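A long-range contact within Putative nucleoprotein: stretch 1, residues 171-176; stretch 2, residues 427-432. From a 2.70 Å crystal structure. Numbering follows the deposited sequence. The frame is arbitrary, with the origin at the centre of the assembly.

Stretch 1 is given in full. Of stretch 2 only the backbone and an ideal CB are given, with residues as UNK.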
# COMPACT_ATOMS: atom_id res chain seq x y z
N MSE A 171 33.39 11.37 -5.14
CA MSE A 171 32.36 11.85 -6.03
C MSE A 171 31.32 10.78 -6.36
O MSE A 171 30.24 11.08 -6.86
CB MSE A 171 32.96 12.46 -7.29
CG MSE A 171 33.28 13.93 -7.15
SE MSE A 171 34.42 14.79 -8.57
CE MSE A 171 33.45 14.15 -10.16
N SER A 172 31.62 9.51 -6.09
CA SER A 172 30.65 8.45 -6.33
C SER A 172 29.71 8.24 -5.13
O SER A 172 28.77 7.45 -5.17
CB SER A 172 31.36 7.13 -6.73
OG SER A 172 32.14 6.62 -5.67
N ILE A 173 29.98 8.98 -4.06
CA ILE A 173 29.15 8.90 -2.87
C ILE A 173 27.97 9.86 -2.95
O ILE A 173 28.13 11.07 -3.13
CB ILE A 173 29.96 9.18 -1.60
CG1 ILE A 173 31.04 8.11 -1.46
CG2 ILE A 173 29.05 9.18 -0.37
CD1 ILE A 173 32.15 8.47 -0.47
N TRP A 174 26.78 9.28 -2.80
CA TRP A 174 25.50 9.99 -2.92
C TRP A 174 25.47 11.36 -2.25
O TRP A 174 25.20 12.37 -2.91
CB TRP A 174 24.38 9.12 -2.38
CG TRP A 174 23.10 9.78 -2.51
CD1 TRP A 174 22.37 9.90 -3.65
CD2 TRP A 174 22.38 10.46 -1.48
NE1 TRP A 174 21.22 10.61 -3.39
CE2 TRP A 174 21.21 10.97 -2.07
CE3 TRP A 174 22.61 10.68 -0.12
CZ2 TRP A 174 20.26 11.68 -1.33
CZ3 TRP A 174 21.68 11.40 0.59
CH2 TRP A 174 20.51 11.88 -0.01
N GLN A 175 25.76 11.38 -0.96
CA GLN A 175 25.79 12.62 -0.18
C GLN A 175 26.59 13.69 -0.88
O GLN A 175 26.26 14.87 -0.77
CB GLN A 175 26.39 12.40 1.22
CG GLN A 175 25.48 11.76 2.24
CD GLN A 175 25.51 10.25 2.14
OE1 GLN A 175 26.02 9.69 1.17
NE2 GLN A 175 24.96 9.59 3.16
N ASN A 176 27.65 13.29 -1.59
CA ASN A 176 28.56 14.25 -2.19
C ASN A 176 27.99 14.93 -3.47
O ASN A 176 28.17 16.15 -3.67
CB ASN A 176 29.94 13.64 -2.39
CG ASN A 176 30.64 13.28 -1.06
OD1 ASN A 176 30.53 13.99 -0.07
ND2 ASN A 176 31.35 12.16 -1.06
N UNK A 427 27.44 2.93 -10.91
CA UNK A 427 27.66 2.20 -9.68
C UNK A 427 27.76 3.21 -8.54
O UNK A 427 28.84 3.45 -7.99
CB UNK A 427 28.92 1.33 -9.77
N UNK A 428 26.62 3.81 -8.21
CA UNK A 428 26.50 4.77 -7.12
C UNK A 428 26.88 4.13 -5.80
O UNK A 428 26.67 2.94 -5.57
CB UNK A 428 25.08 5.33 -7.05
N UNK A 429 27.47 4.94 -4.92
CA UNK A 429 27.75 4.49 -3.57
C UNK A 429 27.14 5.46 -2.57
O UNK A 429 26.81 6.60 -2.90
CB UNK A 429 29.26 4.35 -3.34
N UNK A 430 26.96 5.00 -1.35
CA UNK A 430 26.32 5.84 -0.35
C UNK A 430 26.93 5.59 1.03
O UNK A 430 27.44 4.50 1.30
CB UNK A 430 24.81 5.58 -0.32
N UNK A 431 26.91 6.61 1.88
CA UNK A 431 27.29 6.45 3.26
C UNK A 431 26.06 6.16 4.09
O UNK A 431 25.08 6.89 4.01
CB UNK A 431 28.02 7.69 3.78
N UNK A 432 26.10 5.09 4.89
CA UNK A 432 24.95 4.72 5.69
C UNK A 432 25.33 4.38 7.12
O UNK A 432 26.49 4.11 7.42
CB UNK A 432 24.23 3.53 5.05

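Residues 171-176 end in the start of a helix, and Ile-173 sits at its N-cap position. The second stretch passes this turn as an extended segment and forms a single beta bridge there. Its positions can be read in order.

Position 427 comes first. No atom of stretch 1 lies within 5.5 Å of its ideal CB. The visible contact sets no demand, so almost any side chain would do. The deposited residue is Lys-427, whose CA-to-CB bond points sideways and whose end leads away from stretch 1.

At position 428 the CB again points sideways, with the ideal CB 4.7 Å from Ser-172 O. A short side chain would reach little. A longer apolar one could turn back toward the start of the helix, where CB of Trp-174 offers a carbon surface. Leucine, isoleucine or methionine would all suit. The residue is Leu-428, with chi1 t and chi2 p. Its CD1 comes to 4.1 Å from Trp-174 CB and also packs 3.3 Å from Ser-172 O. Its CD2 lies obliquely to the indole ring.

Position 429 is fixed mainly through its backbone. Its N donates to Ser-172 O at 2.8 Å, and its O accepts from Trp-174 N at 2.7 Å. These two bonds flank Ile-173, which pairs with 429 in the bridge at a CA-CA distance of 4.7 Å. Ile-173 CA also makes a CA-H...O contact with the same carbonyl O of 429, at 3.3 Å. Any residue with a free backbone NH could make this pattern, which excludes proline. The CB points sideways, with its ideal position 4.6 Å from Ile-173 CG1, and the hydroxyl of Ser-172 lies within reach of a long side chain. A long polar or basic residue fits, though a branched apolar one could lie near Ile-173. The residue is Lys-429. Its NZ makes a weak hydrogen bond to Ser-172 OG at 3.4 Å.

At position 430 the backbone is extended, at -145/151. The ideal CB is 4.1 Å from Trp-174 CB and 4.5 Å from Gln-175 OE1. A compact apolar side chain would fill this place, and valine, isoleucine or threonine are compatible with the strand geometry. The residue is Val-430, with chi1 p. Its CG2 packs 3.8 Å from Trp-174 CB and 3.6 Å from Gln-175 OE1, and lies obliquely to the indole ring.

Position 431 points its ideal CB toward stretch 1, just 3.7 Å from Gln-175 NE2 and 4.5 Å from Ile-173 CG2. Little room is left, so glycine or alanine are the natural candidates. The residue is Gly-431. The Gln-175 amide pairs with its backbone twice: Gly-431 N donates to Gln-175 OE1 at 3.3 Å, and Gln-175 NE2 donates to Gly-431 O at 2.8 Å. A side chain thus continues the contact beyond the bridge.

Position 432 has nothing of stretch 1 within 5.5 Å of its ideal CB. Its extended backbone would suit a beta-branched residue, among others. The residue is Val-432, which makes no contact here.

Stretch 2 (427-432) KLKVGV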
# COMPACT_ATOMS: atom_id res chain seq x y z
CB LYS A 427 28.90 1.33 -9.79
CG LYS A 427 28.70 0.08 -10.65
CD LYS A 427 30.03 -0.62 -10.98
CE LYS A 427 29.82 -1.93 -11.76
NZ LYS A 427 29.06 -1.75 -13.04
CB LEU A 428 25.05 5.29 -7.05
CG LEU A 428 24.71 6.23 -5.89
CD1 LEU A 428 25.55 7.50 -5.95
CD2 LEU A 428 23.24 6.56 -5.86
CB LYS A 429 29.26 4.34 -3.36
CG LYS A 429 29.85 3.26 -4.23
CD LYS A 429 31.14 2.73 -3.69
CE LYS A 429 32.00 2.17 -4.81
NZ LYS A 429 32.52 3.27 -5.69
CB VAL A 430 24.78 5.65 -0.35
CG1 VAL A 430 24.41 4.22 0.05
CG2 VAL A 430 24.09 6.67 0.53
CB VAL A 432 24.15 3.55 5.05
CG1 VAL A 432 23.44 4.00 3.77
CG2 VAL A 432 25.05 2.38 4.76
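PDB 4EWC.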